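Local coordinates for protein beta-xylosidase (Uncultured organism, PDB 4MLG) that probably hydrolyses xylo-oligosaccharides to release xylose, as a beta-xylosidase with a beta-propeller fold of glycoside hydrolase family 43, at residues D23-S35 / N47-V59. Numbering follows the deposited sequence.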
# COMPACT_ATOMS: atom_id res chain seq x y z
N ASP A 23 36.70 9.09 -4.44
CA ASP A 23 37.59 9.67 -3.43
C ASP A 23 37.03 10.95 -2.80
O ASP A 23 37.76 11.73 -2.19
CB ASP A 23 38.99 9.92 -4.00
CG ASP A 23 39.66 8.65 -4.47
OD1 ASP A 23 39.18 7.56 -4.10
OD2 ASP A 23 40.67 8.74 -5.21
N LYS A 24 35.72 11.14 -2.95
CA LYS A 24 35.02 12.26 -2.34
C LYS A 24 33.96 11.72 -1.39
O LYS A 24 33.42 10.64 -1.61
CB LYS A 24 34.35 13.12 -3.41
CG LYS A 24 35.27 14.13 -4.08
CD LYS A 24 34.54 14.86 -5.19
CE LYS A 24 35.08 16.27 -5.38
NZ LYS A 24 34.80 17.12 -4.19
N LEU A 25 33.68 12.46 -0.33
CA LEU A 25 32.65 12.06 0.62
C LEU A 25 31.34 12.78 0.34
O LEU A 25 31.24 14.00 0.52
CB LEU A 25 33.11 12.32 2.06
CG LEU A 25 32.11 11.98 3.16
CD1 LEU A 25 32.79 11.20 4.28
CD2 LEU A 25 31.46 13.24 3.70
N TYR A 26 30.33 12.03 -0.09
CA TYR A 26 29.02 12.60 -0.35
C TYR A 26 28.06 12.34 0.80
O TYR A 26 28.09 11.27 1.41
CB TYR A 26 28.44 12.05 -1.65
CG TYR A 26 29.19 12.46 -2.90
CD1 TYR A 26 28.77 13.54 -3.66
CD2 TYR A 26 30.32 11.76 -3.31
CE1 TYR A 26 29.46 13.92 -4.80
CE2 TYR A 26 31.01 12.13 -4.45
CZ TYR A 26 30.58 13.21 -5.19
OH TYR A 26 31.27 13.58 -6.32
N ILE A 27 27.22 13.32 1.10
CA ILE A 27 26.22 13.17 2.15
C ILE A 27 24.82 13.30 1.57
O ILE A 27 24.57 14.17 0.73
CB ILE A 27 26.41 14.20 3.27
CG1 ILE A 27 27.89 14.32 3.64
CG2 ILE A 27 25.58 13.83 4.49
CD1 ILE A 27 28.16 15.35 4.72
N TYR A 28 23.91 12.44 2.01
CA TYR A 28 22.53 12.48 1.54
C TYR A 28 21.56 12.63 2.71
O TYR A 28 20.98 11.65 3.17
CB TYR A 28 22.20 11.22 0.73
CG TYR A 28 23.12 11.02 -0.45
CD1 TYR A 28 22.85 11.62 -1.67
CD2 TYR A 28 24.25 10.22 -0.35
CE1 TYR A 28 23.69 11.44 -2.76
CE2 TYR A 28 25.09 10.03 -1.43
CZ TYR A 28 24.80 10.64 -2.63
OH TYR A 28 25.63 10.46 -3.71
N PRO A 29 21.40 13.87 3.20
CA PRO A 29 20.56 14.14 4.37
C PRO A 29 19.13 14.51 4.00
O PRO A 29 18.86 14.85 2.85
CB PRO A 29 21.25 15.35 4.99
CG PRO A 29 21.75 16.11 3.80
CD PRO A 29 22.10 15.08 2.75
N SER A 30 18.22 14.43 4.97
CA SER A 30 16.87 14.96 4.80
C SER A 30 16.93 16.48 4.91
O SER A 30 17.92 17.02 5.39
CB SER A 30 15.94 14.39 5.86
OG SER A 30 15.96 12.97 5.86
N HIS A 31 15.88 17.16 4.46
CA HIS A 31 15.85 18.62 4.52
C HIS A 31 14.74 19.13 5.42
O HIS A 31 13.59 19.25 5.00
CB HIS A 31 15.71 19.21 3.11
CG HIS A 31 15.81 20.71 3.07
ND1 HIS A 31 15.60 21.43 1.92
CD2 HIS A 31 16.09 21.61 4.04
CE1 HIS A 31 15.75 22.72 2.18
NE2 HIS A 31 16.05 22.86 3.46
N ASP A 32 15.09 19.46 6.66
CA ASP A 32 14.13 20.02 7.60
C ASP A 32 13.79 21.48 7.27
O ASP A 32 14.68 22.28 7.00
CB ASP A 32 14.66 19.94 9.04
CG ASP A 32 14.50 18.56 9.64
OD1 ASP A 32 13.54 17.85 9.27
OD2 ASP A 32 15.33 18.18 10.49
N TRP A 33 12.50 21.79 7.29
CA TRP A 33 12.04 23.16 7.09
C TRP A 33 10.85 23.41 8.01
O TRP A 33 10.18 22.48 8.43
CB TRP A 33 11.65 23.39 5.63
CG TRP A 33 10.38 22.70 5.23
CD1 TRP A 33 10.17 21.36 5.14
CD2 TRP A 33 9.15 23.33 4.85
NE1 TRP A 33 8.89 21.11 4.73
CE2 TRP A 33 8.24 22.30 4.55
CE3 TRP A 33 8.73 24.66 4.74
CZ2 TRP A 33 6.93 22.56 4.14
CZ3 TRP A 33 7.42 24.91 4.34
CH2 TRP A 33 6.54 23.87 4.04
N GLU A 34 10.60 24.68 8.32
CA GLU A 34 9.50 25.03 9.20
C GLU A 34 8.16 25.00 8.48
O GLU A 34 7.74 25.99 7.87
CB GLU A 34 9.72 26.40 9.85
CG GLU A 34 8.59 26.84 10.78
CD GLU A 34 8.46 25.97 12.02
OE1 GLU A 34 9.00 26.35 13.07
OE2 GLU A 34 7.82 24.90 11.94
N SER A 35 7.49 23.85 8.53
CA SER A 35 6.11 23.77 8.08
C SER A 35 5.25 24.40 9.15
O SER A 35 5.61 24.40 10.33
CB SER A 35 5.70 22.31 7.86
OG SER A 35 5.83 21.56 9.05
N ASN A 47 7.66 17.33 8.02
CA ASN A 47 7.07 17.47 6.69
C ASN A 47 8.10 17.86 5.64
O ASN A 47 7.91 18.83 4.91
CB ASN A 47 5.95 18.51 6.73
CG ASN A 47 5.01 18.40 5.54
OD1 ASN A 47 4.80 17.32 4.99
ND2 ASN A 47 4.44 19.53 5.13
N MET A 48 9.20 17.11 5.58
CA MET A 48 10.23 17.37 4.57
C MET A 48 9.67 17.08 3.18
O MET A 48 8.76 16.27 3.03
CB MET A 48 11.47 16.52 4.85
CG MET A 48 12.09 16.76 6.22
SD MET A 48 11.22 15.89 7.53
CE MET A 48 12.08 14.32 7.50
N LYS A 49 10.22 17.74 2.17
CA LYS A 49 9.67 17.63 0.83
C LYS A 49 10.71 17.56 -0.29
O LYS A 49 10.36 17.49 -1.46
CB LYS A 49 8.69 18.78 0.55
CG LYS A 49 9.27 20.16 0.82
CD LYS A 49 8.22 21.24 0.59
CE LYS A 49 8.78 22.62 0.91
NZ LYS A 49 7.78 23.69 0.66
N ASP A 50 11.99 17.56 0.07
CA ASP A 50 13.05 17.50 -0.94
C ASP A 50 14.38 16.95 -0.41
O ASP A 50 14.54 16.71 0.79
CB ASP A 50 13.26 18.87 -1.58
CG ASP A 50 13.73 19.91 -0.59
OD1 ASP A 50 13.50 19.73 0.62
OD2 ASP A 50 14.33 20.92 -1.03
N TYR A 51 15.32 16.75 -1.33
CA TYR A 51 16.65 16.24 -0.99
C TYR A 51 17.75 17.13 -1.56
O TYR A 51 17.71 17.50 -2.74
CB TYR A 51 16.84 14.82 -1.53
CG TYR A 51 16.08 13.75 -0.78
CD1 TYR A 51 15.90 13.83 0.59
CD2 TYR A 51 15.54 12.66 -1.46
CE1 TYR A 51 15.21 12.84 1.27
CE2 TYR A 51 14.85 11.68 -0.79
CZ TYR A 51 14.68 11.77 0.58
OH TYR A 51 13.99 10.79 1.24
N HIS A 52 18.72 17.47 -0.72
CA HIS A 52 19.94 18.12 -1.19
C HIS A 52 21.08 17.11 -1.16
O HIS A 52 20.96 16.05 -0.55
CB HIS A 52 20.28 19.33 -0.31
CG HIS A 52 19.41 20.52 -0.55
ND1 HIS A 52 19.88 21.69 -1.11
CD2 HIS A 52 18.10 20.74 -0.29
CE1 HIS A 52 18.90 22.57 -1.20
NE2 HIS A 52 17.81 22.02 -0.70
N VAL A 53 22.19 17.44 -1.82
CA VAL A 53 23.36 16.58 -1.81
C VAL A 53 24.63 17.38 -1.52
O VAL A 53 24.97 18.31 -2.25
CB VAL A 53 23.54 15.81 -3.14
CG1 VAL A 53 24.89 15.11 -3.18
CG2 VAL A 53 22.41 14.80 -3.32
N PHE A 54 25.32 17.02 -0.45
CA PHE A 54 26.55 17.71 -0.07
C PHE A 54 27.77 16.83 -0.28
O PHE A 54 27.70 15.61 -0.13
CB PHE A 54 26.48 18.18 1.39
CG PHE A 54 25.32 19.09 1.68
CD1 PHE A 54 25.41 20.45 1.42
CD2 PHE A 54 24.14 18.59 2.22
CE1 PHE A 54 24.34 21.29 1.68
CE2 PHE A 54 23.08 19.43 2.48
CZ PHE A 54 23.18 20.78 2.21
N SER A 55 28.90 17.44 -0.63
CA SER A 55 30.14 16.71 -0.84
C SER A 55 31.33 17.43 -0.23
O SER A 55 31.37 18.66 -0.19
CB SER A 55 30.37 16.47 -2.34
OG SER A 55 30.46 17.70 -3.04
N MET A 56 32.31 16.66 0.24
CA MET A 56 33.50 17.23 0.85
C MET A 56 34.76 16.57 0.30
O MET A 56 34.71 15.47 -0.24
CB MET A 56 33.47 17.06 2.37
CG MET A 56 32.17 17.49 3.03
SD MET A 56 32.19 17.27 4.81
CE MET A 56 33.44 18.47 5.28
N ASP A 57 35.89 17.25 0.44
CA ASP A 57 37.19 16.68 0.09
C ASP A 57 37.98 16.40 1.36
O ASP A 57 38.82 15.50 1.40
CB ASP A 57 37.97 17.63 -0.83
CG ASP A 57 37.50 17.56 -2.27
OD1 ASP A 57 37.19 16.44 -2.73
OD2 ASP A 57 37.45 18.61 -2.93
N ASP A 58 37.70 17.18 2.40
CA ASP A 58 38.33 17.00 3.70
C ASP A 58 37.30 17.22 4.81
O ASP A 58 36.73 18.30 4.93
CB ASP A 58 39.50 17.97 3.87
CG ASP A 58 40.22 17.78 5.19
OD1 ASP A 58 40.30 16.63 5.67
OD2 ASP A 58 40.72 18.79 5.74
N VAL A 59 37.00 16.17 5.55
CA VAL A 59 35.96 16.25 6.55
C VAL A 59 36.30 17.23 7.67
O VAL A 59 35.47 18.03 8.08
CB VAL A 59 35.67 14.87 7.15
CG1 VAL A 59 34.62 14.97 8.24
CG2 VAL A 59 35.20 13.92 6.08
O HOH W 1 19.75 13.84 0.30
O HOH W 2 14.04 15.46 3.10
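The indole of Trp-33 meets Lys-49 over one face and the backbone N of Ser-35 over the opposite face, toward the rim, while Met-48 CA lies at its edge. Extended beyond CG, the lysine crosses the indole at about a right angle, setting NZ 3.8 Å from the centroid of the six-membered ring in a cation-pi contact, with CE giving a CH-pi contact beside it. At the indole edge, NE1 donates to Asn-47 O. Were Trp-33 an alanine, Asn-47 O would probably lose this donor and the Lys-49 ammonium its aromatic platform.

The same division of labour, one partner over a ring face and a polar one at its edge, recurs at His-31: the His-52 ring turns its edge toward that face in an offset edge-to-face contact, planes at 90°, while Asp-50 OD2 lies in plane at the edge. With CG anti to the backbone N (chi1 -174°), the imidazole reaches across to Asp-50, whose two carboxylate oxygens receive weak bonds from ND1. Pro-29 CG sits at the Phe-54 edge, 3.8 Å from CD2.

Water bridges join Pro-29 O to His-52 O and His-31 N to Asp-50 O where direct pairing gives way. Beyond, Leu-25/Met-56 and Ile-27/Phe-54 form antiparallel hydrogen-bonded pairs, and Lys-24 NZ closes the end with a salt bridge to Asp-57 OD1 (2.9 Å). Strand 50-56 also pairs with strand 64-72, and strand 24-32 with strands 12-14 and 18-21: antiparallel neighbours in one blade of the family 43 beta-propeller.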